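Local coordinates for protein anaphase-promoting complex subunit cut9 (Schizosaccharomyces pombe, PDB 2XPI) that serves as a subunit of the anaphase-promoting complex, the E3 ubiquitin ligase that controls progression through mitosis and G1, pairing with itself and binding hcn1 through its tetratricopeptide repeats, at residues Y275-S283 with D306-V317; F321-L332 with V341-S352. One frame throughout, in Å; residues are numbered along the deposited sequence.

How the interactions relate
Both contacts join neighbouring tetratricopeptide repeats of one superhelical array: interaction 1 links repeats 6 and 7, interaction 2 repeats 7 and 8. They follow each other along the chain and share repeat 7, whose helix 305-317 serves interaction 1 and whose helix 321-334 serves interaction 2. The two touch directly, Phe316 packing edge-to-face on Phe321 and Leu344 lying against Asp313 and Phe316. Interaction 1 is only partly buried and sets a turn against a helix; two lysines take part alongside a leucine, and its salt bridge lies at the dimer interface. Interaction 2 is a larger, mostly buried helix-helix packing, held by leucine, valine and ring faces without a salt bridge between its segments.

Interaction 1: residues Y275-S283 with D306-V317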
loop_
_atom_site.group_PDB
_atom_site.type_symbol
_atom_site.label_atom_id
_atom_site.label_comp_id
_atom_site.label_asym_id
_atom_site.label_seq_id
_atom_site.Cartn_x
_atom_site.Cartn_y
_atom_site.Cartn_z
ATOM N N TYR A 275 23.570 -1.816 -19.706
ATOM C CA TYR A 275 22.722 -2.975 -19.997
ATOM C C TYR A 275 23.535 -4.269 -20.084
ATOM O O TYR A 275 23.173 -5.284 -19.508
ATOM C CB TYR A 275 21.903 -2.735 -21.273
ATOM C CG TYR A 275 20.711 -1.836 -21.031
ATOM C CD1 TYR A 275 19.806 -1.543 -22.042
ATOM C CD2 TYR A 275 20.491 -1.291 -19.775
ATOM C CE1 TYR A 275 18.713 -0.743 -21.801
ATOM C CE2 TYR A 275 19.420 -0.484 -19.533
ATOM C CZ TYR A 275 18.529 -0.210 -20.546
ATOM O OH TYR A 275 17.455 0.605 -20.266
ATOM N N MET A 276 24.651 -4.217 -20.793
ATOM C CA MET A 276 25.526 -5.367 -20.904
ATOM C C MET A 276 25.957 -5.906 -19.533
ATOM O O MET A 276 26.188 -7.100 -19.381
ATOM C CB MET A 276 26.719 -5.046 -21.814
ATOM C CG MET A 276 26.309 -4.907 -23.294
ATOM S SD MET A 276 27.615 -4.318 -24.403
ATOM C CE MET A 276 28.922 -4.337 -23.211
ATOM N N LEU A 277 26.041 -5.042 -18.527
ATOM C CA LEU A 277 26.401 -5.498 -17.185
ATOM C C LEU A 277 25.350 -6.424 -16.586
ATOM O O LEU A 277 25.635 -7.132 -15.622
ATOM C CB LEU A 277 26.602 -4.327 -16.223
ATOM C CG LEU A 277 27.742 -3.334 -16.410
ATOM C CD1 LEU A 277 27.901 -2.569 -15.113
ATOM C CD2 LEU A 277 29.050 -4.026 -16.789
ATOM N N LYS A 278 24.132 -6.394 -17.128
ATOM C CA LYS A 278 23.037 -7.232 -16.624
ATOM C C LYS A 278 23.070 -8.651 -17.194
ATOM O O LYS A 278 22.313 -9.521 -16.762
ATOM C CB LYS A 278 21.682 -6.599 -16.950
ATOM C CG LYS A 278 21.406 -5.305 -16.207
ATOM C CD LYS A 278 21.794 -5.477 -14.749
ATOM C CE LYS A 278 21.293 -4.342 -13.867
ATOM N NZ LYS A 278 21.450 -4.723 -12.428
ATOM N N LEU A 279 23.967 -8.868 -18.150
ATOM C CA LEU A 279 23.873 -9.980 -19.080
ATOM C C LEU A 279 24.762 -11.165 -18.754
ATOM O O LEU A 279 25.498 -11.154 -17.773
ATOM C CB LEU A 279 24.226 -9.487 -20.474
ATOM C CG LEU A 279 23.088 -9.026 -21.379
ATOM C CD1 LEU A 279 21.826 -8.687 -20.606
ATOM C CD2 LEU A 279 23.586 -7.863 -22.210
ATOM N N ASN A 280 24.686 -12.187 -19.603
ATOM C CA ASN A 280 25.513 -13.376 -19.464
ATOM C C ASN A 280 27.003 -13.061 -19.503
ATOM O O ASN A 280 27.539 -12.618 -20.530
ATOM C CB ASN A 280 25.196 -14.403 -20.546
ATOM C CG ASN A 280 25.897 -15.723 -20.300
ATOM O OD1 ASN A 280 27.063 -15.909 -20.667
ATOM N ND2 ASN A 280 25.195 -16.648 -19.650
ATOM N N LYS A 281 27.667 -13.337 -18.385
ATOM C CA LYS A 281 29.081 -13.037 -18.204
ATOM C C LYS A 281 30.032 -13.790 -19.140
ATOM O O LYS A 281 31.114 -13.283 -19.440
ATOM C CB LYS A 281 29.481 -13.302 -16.748
ATOM C CG LYS A 281 30.133 -12.124 -16.064
ATOM C CD LYS A 281 29.250 -10.893 -16.142
ATOM C CE LYS A 281 27.896 -11.153 -15.516
ATOM N NZ LYS A 281 27.078 -9.916 -15.443
ATOM N N THR A 282 29.644 -14.985 -19.595
ATOM C CA THR A 282 30.593 -15.883 -20.270
ATOM C C THR A 282 30.659 -15.781 -21.801
ATOM O O THR A 282 31.741 -15.895 -22.380
ATOM C CB THR A 282 30.401 -17.385 -19.849
ATOM O OG1 THR A 282 29.293 -17.974 -20.554
ATOM C CG2 THR A 282 30.189 -17.511 -18.341
ATOM N N SER A 283 29.519 -15.559 -22.451
ATOM C CA SER A 283 29.436 -15.711 -23.908
ATOM C C SER A 283 30.089 -14.600 -24.728
ATOM O O SER A 283 30.586 -14.842 -25.827
ATOM C CB SER A 283 27.982 -15.909 -24.350
ATOM O OG SER A 283 27.110 -15.004 -23.698
ATOM N N ASP A 306 25.711 -2.229 -9.262
ATOM C CA ASP A 306 25.570 -2.944 -10.531
ATOM C C ASP A 306 26.921 -3.262 -11.188
ATOM O O ASP A 306 27.095 -4.328 -11.773
ATOM C CB ASP A 306 24.662 -2.161 -11.499
ATOM C CG ASP A 306 23.210 -2.055 -10.999
ATOM O OD1 ASP A 306 22.636 -3.078 -10.561
ATOM O OD2 ASP A 306 22.634 -0.945 -11.046
ATOM N N LEU A 307 27.879 -2.349 -11.083
ATOM C CA LEU A 307 29.200 -2.561 -11.672
ATOM C C LEU A 307 30.009 -3.588 -10.871
ATOM O O LEU A 307 30.718 -4.418 -11.431
ATOM C CB LEU A 307 29.951 -1.227 -11.764
ATOM C CG LEU A 307 31.261 -1.079 -12.559
ATOM C CD1 LEU A 307 32.475 -1.013 -11.645
ATOM C CD2 LEU A 307 31.423 -2.181 -13.581
ATOM N N LEU A 308 29.900 -3.524 -9.553
ATOM C CA LEU A 308 30.659 -4.417 -8.705
ATOM C C LEU A 308 30.129 -5.840 -8.882
ATOM O O LEU A 308 30.882 -6.823 -8.811
ATOM C CB LEU A 308 30.612 -3.941 -7.255
ATOM C CG LEU A 308 31.524 -2.709 -7.117
ATOM C CD1 LEU A 308 31.642 -2.188 -5.700
ATOM C CD2 LEU A 308 32.885 -3.064 -7.649
ATOM N N LEU A 309 28.835 -5.930 -9.163
ATOM C CA LEU A 309 28.218 -7.193 -9.491
ATOM C C LEU A 309 28.578 -7.875 -10.859
ATOM O O LEU A 309 28.551 -9.102 -10.869
ATOM C CB LEU A 309 26.711 -7.114 -9.279
ATOM C CG LEU A 309 26.088 -7.521 -7.937
ATOM C CD1 LEU A 309 24.604 -7.667 -8.152
ATOM C CD2 LEU A 309 26.631 -8.835 -7.405
ATOM N N CYS A 310 28.890 -7.169 -11.978
ATOM C CA CYS A 310 29.453 -7.908 -13.154
ATOM C C CYS A 310 30.680 -8.609 -12.607
ATOM O O CYS A 310 30.809 -9.810 -12.746
ATOM C CB CYS A 310 29.824 -7.091 -14.473
ATOM S SG CYS A 310 31.556 -7.509 -15.226
ATOM N N LYS A 311 31.549 -7.847 -11.947
ATOM C CA LYS A 311 32.830 -8.354 -11.454
ATOM C C LYS A 311 32.673 -9.568 -10.562
ATOM O O LYS A 311 33.332 -10.575 -10.764
ATOM C CB LYS A 311 33.570 -7.295 -10.640
ATOM C CG LYS A 311 33.987 -6.058 -11.378
ATOM C CD LYS A 311 34.302 -4.979 -10.352
ATOM C CE LYS A 311 34.480 -3.616 -10.993
ATOM N NZ LYS A 311 35.667 -3.608 -11.891
ATOM N N ALA A 312 31.830 -9.442 -9.546
ATOM C CA ALA A 312 31.689 -10.465 -8.533
ATOM C C ALA A 312 31.207 -11.764 -9.173
ATOM O O ALA A 312 31.705 -12.841 -8.864
ATOM C CB ALA A 312 30.712 -10.002 -7.448
ATOM N N ASP A 313 30.236 -11.642 -10.069
ATOM C CA ASP A 313 29.703 -12.778 -10.786
ATOM C C ASP A 313 30.767 -13.380 -11.670
ATOM O O ASP A 313 30.854 -14.598 -11.790
ATOM C CB ASP A 313 28.514 -12.363 -11.641
ATOM C CG ASP A 313 27.191 -12.805 -11.047
ATOM O OD1 ASP A 313 27.024 -14.029 -10.750
ATOM O OD2 ASP A 313 26.313 -11.914 -10.884
ATOM N N THR A 314 31.560 -12.526 -12.304
ATOM C CA THR A 314 32.655 -13.003 -13.133
ATOM C C THR A 314 33.674 -13.754 -12.274
ATOM O O THR A 314 34.145 -14.814 -12.652
ATOM C CB THR A 314 33.336 -11.851 -13.907
ATOM O OG1 THR A 314 32.390 -11.254 -14.796
ATOM C CG2 THR A 314 34.505 -12.371 -14.722
ATOM N N LEU A 315 33.995 -13.192 -11.110
ATOM C CA LEU A 315 34.894 -13.810 -10.151
ATOM C C LEU A 315 34.326 -15.129 -9.605
ATOM O O LEU A 315 35.061 -16.063 -9.330
ATOM C CB LEU A 315 35.134 -12.845 -8.995
ATOM C CG LEU A 315 36.356 -11.919 -8.957
ATOM C CD1 LEU A 315 37.286 -12.115 -10.147
ATOM C CD2 LEU A 315 35.917 -10.470 -8.805
ATOM N N PHE A 316 33.016 -15.195 -9.438
ATOM C CA PHE A 316 32.384 -16.408 -8.961
ATOM C C PHE A 316 32.455 -17.542 -9.990
ATOM O O PHE A 316 32.682 -18.693 -9.630
ATOM C CB PHE A 316 30.943 -16.129 -8.587
ATOM C CG PHE A 316 30.270 -17.266 -7.889
ATOM C CD1 PHE A 316 30.379 -17.410 -6.519
ATOM C CD2 PHE A 316 29.511 -18.186 -8.602
ATOM C CE1 PHE A 316 29.747 -18.450 -5.875
ATOM C CE2 PHE A 316 28.882 -19.219 -7.961
ATOM C CZ PHE A 316 29.003 -19.352 -6.589
ATOM N N VAL A 317 32.265 -17.223 -11.265
ATOM C CA VAL A 317 32.453 -18.206 -12.326
ATOM C C VAL A 317 33.859 -18.817 -12.309
ATOM O O VAL A 317 34.017 -20.020 -12.526
ATOM C CB VAL A 317 32.223 -17.590 -13.702
ATOM C CG1 VAL A 317 32.872 -18.455 -14.767
ATOM C CG2 VAL A 317 30.749 -17.450 -13.958
#
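A loop-on-helix contact joins two successive tetratricopeptide repeats here: residues 277-282 of repeat 6 lie against helix 305-317, the first helix of repeat 7. Leu277, in the type I turn Met276-Leu279, is its apolar anchor. Its two methyls divide the work, CD1 reaching the Leu307 backbone at CA (3.7 Å) and CD2 meeting Cys310 CB (3.9 Å); a branched aliphatic chain suits a place between two successive turns of a helix.

Lys281 supplies a second layer. Its chain is bent at chi2 (55°) and chi3 (58°), which folds the methylenes back along the helix, with CE 4.1 Å from Asp313 CB, and returns the ammonium to its own loop, where NZ donates to Leu279 O. Asn280 braces the same loop, its OD1 accepting from Thr282 N in an Asx turn and also from Ser283 N. At the far end Thr282 and Val317 approach through methyls.

Long, flexible Lys278 reaches the start of the helix with a salt bridge. Asp306 bridges two subunits: its OD2 pairs with Lys109 of the second subunit, while Lys278 NZ meets its OD1 at 2.8 Å from above the carboxylate plane, 63° out of it.

Interaction 2: residues F321-L332 with V341-S352; sequences FIDVLAITTKIL and VYPLHLASLHES
Leu325 and His345 interlock as knobs into holes where helix 321-334 packs on helix 342-352. Leu325 sits among His345, Ser348, Leu349 and Ser352, and His345 among Leu325, Thr328, Thr329 and Leu332. The segment axes approach to 9.4 Å and run roughly antiparallel, at 137°.

Toward the end of 321-332 the packing is aliphatic. Leu332 CD2 lies 3.4 Å from Val341 CG1, while CG2 of that valine meets Ile331 CG2 at 4.1 Å and also Thr328, so its two branches serve different neighbours. In the middle, Leu325 CD2 meets Leu349 CD2 at 3.9 Å, the two chains crossing at about a right angle.

Two flat groups add CH-pi contacts. Leu332 CD2 stands over one face of the His345 imidazole, 4.0 Å from its centroid; His345 has CG anti to its backbone N (chi1 -171°), which brings the ring among its four neighbours. Glu351 lays CG over a face of the Phe321 ring, 3.8 Å from the centroid, and the bend at chi2 then brings its carboxylate over the ring, stacked with the planes 21° apart. Its OE1 accepts from the backbone N of Asn511, which would help keep the group flat there.

Three hydroxyls bond back to their own helices. Ser348 OG bonds to Leu344 O (3.0 Å), and the small serine lies against Val324 CG1. Thr329 OG1 likewise returns to Leu325 O, and Ser352 OG to Ser348 O.

Phe316 of helix 305-317 covers Leu344 and Ser348, and Leu344 also touches a modified side chain on a chain of another protein, consistent with repeat 8 being among those that bind hcn1. Helix B of repeat 7 against helix A of repeat 8 is the inter-repeat packing of a TPR superhelix.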
loop_
_atom_site.group_PDB
_atom_site.type_symbol
_atom_site.label_atom_id
_atom_site.label_comp_id
_atom_site.label_asym_id
_atom_site.label_seq_id
_atom_site.Cartn_x
_atom_site.Cartn_y
_atom_site.Cartn_z
ATOM N N PHE A 321 36.442 -17.323 -4.773
ATOM C CA PHE A 321 35.439 -17.040 -3.768
ATOM C C PHE A 321 35.804 -15.991 -2.706
ATOM O O PHE A 321 34.915 -15.341 -2.165
ATOM C CB PHE A 321 34.973 -18.339 -3.113
ATOM C CG PHE A 321 34.443 -19.351 -4.089
ATOM C CD1 PHE A 321 33.291 -19.094 -4.822
ATOM C CD2 PHE A 321 35.086 -20.577 -4.259
ATOM C CE1 PHE A 321 32.802 -20.027 -5.724
ATOM C CE2 PHE A 321 34.596 -21.525 -5.160
ATOM C CZ PHE A 321 33.464 -21.255 -5.892
ATOM N N ILE A 322 37.083 -15.836 -2.383
ATOM C CA ILE A 322 37.497 -14.822 -1.417
ATOM C C ILE A 322 37.322 -13.470 -2.072
ATOM O O ILE A 322 36.870 -12.503 -1.447
ATOM C CB ILE A 322 38.981 -14.965 -1.039
ATOM C CG1 ILE A 322 39.273 -16.360 -0.480
ATOM C CG2 ILE A 322 39.403 -13.896 -0.037
ATOM C CD1 ILE A 322 40.761 -16.654 -0.384
ATOM N N ASP A 323 37.677 -13.401 -3.348
ATOM C CA ASP A 323 37.500 -12.165 -4.096
ATOM C C ASP A 323 36.038 -11.735 -4.146
ATOM O O ASP A 323 35.731 -10.572 -3.871
ATOM C CB ASP A 323 38.099 -12.279 -5.493
ATOM C CG ASP A 323 39.610 -12.393 -5.457
ATOM O OD1 ASP A 323 40.193 -12.041 -4.403
ATOM O OD2 ASP A 323 40.214 -12.841 -6.462
ATOM N N VAL A 324 35.152 -12.674 -4.486
ATOM C CA VAL A 324 33.719 -12.425 -4.475
ATOM C C VAL A 324 33.261 -11.856 -3.126
ATOM O O VAL A 324 32.467 -10.934 -3.094
ATOM C CB VAL A 324 32.887 -13.704 -4.797
ATOM C CG1 VAL A 324 31.391 -13.418 -4.709
ATOM C CG2 VAL A 324 33.247 -14.269 -6.158
ATOM N N LEU A 325 33.763 -12.397 -2.018
ATOM C CA LEU A 325 33.374 -11.911 -0.690
ATOM C C LEU A 325 33.933 -10.513 -0.344
ATOM O O LEU A 325 33.243 -9.681 0.273
ATOM C CB LEU A 325 33.746 -12.923 0.396
ATOM C CG LEU A 325 32.779 -14.103 0.500
ATOM C CD1 LEU A 325 33.317 -15.208 1.435
ATOM C CD2 LEU A 325 31.409 -13.625 0.930
ATOM N N ALA A 326 35.170 -10.247 -0.734
ATOM C CA ALA A 326 35.698 -8.903 -0.558
ATOM C C ALA A 326 34.737 -7.879 -1.180
ATOM O O ALA A 326 34.369 -6.895 -0.536
ATOM C CB ALA A 326 37.065 -8.788 -1.168
ATOM N N ILE A 327 34.319 -8.122 -2.420
ATOM C CA ILE A 327 33.503 -7.166 -3.151
ATOM C C ILE A 327 32.124 -7.086 -2.544
ATOM O O ILE A 327 31.556 -6.001 -2.339
ATOM C CB ILE A 327 33.329 -7.588 -4.620
ATOM C CG1 ILE A 327 34.515 -7.127 -5.451
ATOM C CG2 ILE A 327 32.077 -6.981 -5.225
ATOM C CD1 ILE A 327 34.468 -7.687 -6.845
ATOM N N THR A 328 31.594 -8.260 -2.259
ATOM C CA THR A 328 30.197 -8.419 -1.935
ATOM C C THR A 328 29.918 -7.938 -0.505
ATOM O O THR A 328 28.856 -7.418 -0.198
ATOM C CB THR A 328 29.817 -9.890 -2.155
ATOM O OG1 THR A 328 28.467 -9.985 -2.604
ATOM C CG2 THR A 328 30.022 -10.708 -0.903
ATOM N N THR A 329 30.904 -8.090 0.361
ATOM C CA THR A 329 30.836 -7.553 1.709
ATOM C C THR A 329 30.922 -6.019 1.698
ATOM O O THR A 329 30.251 -5.356 2.482
ATOM C CB THR A 329 31.993 -8.122 2.565
ATOM O OG1 THR A 329 31.838 -9.544 2.713
ATOM C CG2 THR A 329 32.025 -7.458 3.926
ATOM N N LYS A 330 31.741 -5.459 0.808
ATOM C CA LYS A 330 31.839 -4.003 0.669
ATOM C C LYS A 330 30.528 -3.386 0.199
ATOM O O LYS A 330 30.162 -2.295 0.633
ATOM C CB LYS A 330 32.963 -3.610 -0.297
ATOM N N ILE A 331 29.837 -4.071 -0.711
ATOM C CA ILE A 331 28.532 -3.619 -1.190
ATOM C C ILE A 331 27.541 -3.612 -0.030
ATOM O O ILE A 331 26.710 -2.719 0.088
ATOM C CB ILE A 331 27.987 -4.521 -2.333
ATOM C CG1 ILE A 331 28.911 -4.486 -3.554
ATOM C CG2 ILE A 331 26.583 -4.098 -2.749
ATOM C CD1 ILE A 331 28.310 -5.150 -4.782
ATOM N N LEU A 332 27.651 -4.605 0.839
ATOM C CA LEU A 332 26.746 -4.733 1.968
ATOM C C LEU A 332 26.967 -3.711 3.079
ATOM O O LEU A 332 26.077 -3.487 3.896
ATOM C CB LEU A 332 26.805 -6.147 2.535
ATOM C CG LEU A 332 25.504 -6.913 2.322
ATOM C CD1 LEU A 332 24.523 -6.103 1.446
ATOM C CD2 LEU A 332 25.816 -8.256 1.711
ATOM N N VAL A 341 22.547 -8.557 -3.941
ATOM C CA VAL A 341 23.890 -9.004 -3.661
ATOM C C VAL A 341 23.869 -10.361 -2.968
ATOM O O VAL A 341 24.873 -11.078 -2.965
ATOM C CB VAL A 341 24.648 -7.993 -2.794
ATOM C CG1 VAL A 341 24.268 -8.166 -1.344
ATOM C CG2 VAL A 341 26.120 -8.207 -2.952
ATOM N N TYR A 342 22.728 -10.727 -2.402
ATOM C CA TYR A 342 22.691 -11.903 -1.530
ATOM C C TYR A 342 22.975 -13.292 -2.143
ATOM O O TYR A 342 23.728 -14.069 -1.569
ATOM C CB TYR A 342 21.447 -11.905 -0.634
ATOM C CG TYR A 342 21.622 -11.011 0.563
ATOM C CD1 TYR A 342 22.495 -11.356 1.561
ATOM C CD2 TYR A 342 20.938 -9.808 0.679
ATOM C CE1 TYR A 342 22.683 -10.548 2.654
ATOM C CE2 TYR A 342 21.121 -8.987 1.768
ATOM C CZ TYR A 342 21.992 -9.369 2.754
ATOM O OH TYR A 342 22.203 -8.586 3.864
ATOM N N PRO A 343 22.385 -13.621 -3.298
ATOM C CA PRO A 343 22.719 -14.952 -3.829
ATOM C C PRO A 343 24.230 -15.230 -3.966
ATOM O O PRO A 343 24.706 -16.310 -3.561
ATOM C CB PRO A 343 22.051 -14.948 -5.193
ATOM C CG PRO A 343 20.824 -14.056 -4.978
ATOM C CD PRO A 343 21.279 -12.977 -4.035
ATOM N N LEU A 344 24.965 -14.269 -4.520
ATOM C CA LEU A 344 26.408 -14.385 -4.682
ATOM C C LEU A 344 27.102 -14.455 -3.324
ATOM O O LEU A 344 28.053 -15.223 -3.107
ATOM C CB LEU A 344 26.944 -13.173 -5.445
ATOM C CG LEU A 344 27.494 -13.333 -6.859
ATOM C CD1 LEU A 344 27.818 -14.806 -7.187
ATOM C CD2 LEU A 344 26.524 -12.752 -7.870
ATOM N N HIS A 345 26.633 -13.615 -2.417
ATOM C CA HIS A 345 27.204 -13.530 -1.098
ATOM C C HIS A 345 26.942 -14.827 -0.309
ATOM O O HIS A 345 27.860 -15.444 0.245
ATOM C CB HIS A 345 26.585 -12.334 -0.393
ATOM C CG HIS A 345 27.244 -12.004 0.898
ATOM N ND1 HIS A 345 26.582 -12.049 2.102
ATOM C CD2 HIS A 345 28.520 -11.663 1.180
ATOM C CE1 HIS A 345 27.422 -11.730 3.073
ATOM N NE2 HIS A 345 28.604 -11.490 2.539
ATOM N N LEU A 346 25.673 -15.222 -0.258
ATOM C CA LEU A 346 25.268 -16.456 0.388
ATOM C C LEU A 346 26.036 -17.667 -0.155
ATOM O O LEU A 346 26.613 -18.458 0.615
ATOM C CB LEU A 346 23.773 -16.680 0.191
ATOM C CG LEU A 346 22.826 -16.158 1.267
ATOM C CD1 LEU A 346 23.565 -15.549 2.422
ATOM C CD2 LEU A 346 21.850 -15.163 0.676
ATOM N N ALA A 347 26.028 -17.820 -1.478
ATOM C CA ALA A 347 26.629 -18.994 -2.090
ATOM C C ALA A 347 28.135 -19.046 -1.809
ATOM O O ALA A 347 28.696 -20.120 -1.595
ATOM C CB ALA A 347 26.342 -19.023 -3.567
ATOM N N SER A 348 28.788 -17.889 -1.784
ATOM C CA SER A 348 30.212 -17.839 -1.462
ATOM C C SER A 348 30.498 -18.145 -0.000
ATOM O O SER A 348 31.518 -18.757 0.311
ATOM C CB SER A 348 30.817 -16.488 -1.840
ATOM O OG SER A 348 30.790 -16.317 -3.244
ATOM N N LEU A 349 29.611 -17.724 0.900
ATOM C CA LEU A 349 29.753 -18.080 2.314
ATOM C C LEU A 349 29.548 -19.595 2.535
ATOM O O LEU A 349 30.252 -20.203 3.339
ATOM C CB LEU A 349 28.818 -17.255 3.220
ATOM C CG LEU A 349 29.090 -15.754 3.435
ATOM C CD1 LEU A 349 27.901 -15.060 4.139
ATOM C CD2 LEU A 349 30.409 -15.480 4.176
ATOM N N HIS A 350 28.606 -20.204 1.829
ATOM C CA HIS A 350 28.400 -21.642 1.959
ATOM C C HIS A 350 29.641 -22.430 1.516
ATOM O O HIS A 350 30.029 -23.419 2.149
ATOM C CB HIS A 350 27.189 -22.080 1.148
ATOM C CG HIS A 350 27.046 -23.559 1.031
ATOM N ND1 HIS A 350 27.496 -24.264 -0.066
ATOM C CD2 HIS A 350 26.501 -24.472 1.869
ATOM C CE1 HIS A 350 27.233 -25.547 0.100
ATOM N NE2 HIS A 350 26.631 -25.701 1.266
ATOM N N GLU A 351 30.257 -21.977 0.429
ATOM C CA GLU A 351 31.471 -22.577 -0.092
ATOM C C GLU A 351 32.610 -22.555 0.929
ATOM O O GLU A 351 33.427 -23.466 0.981
ATOM C CB GLU A 351 31.891 -21.843 -1.364
ATOM C CG GLU A 351 33.391 -21.792 -1.586
ATOM C CD GLU A 351 33.908 -23.021 -2.292
ATOM O OE1 GLU A 351 35.110 -23.334 -2.148
ATOM O OE2 GLU A 351 33.107 -23.681 -2.992
ATOM N N SER A 352 32.664 -21.512 1.745
ATOM C CA SER A 352 33.736 -21.389 2.725
ATOM C C SER A 352 33.311 -21.959 4.078
ATOM O O SER A 352 34.124 -22.090 4.987
ATOM C CB SER A 352 34.166 -19.932 2.859
ATOM O OG SER A 352 34.443 -19.382 1.581
#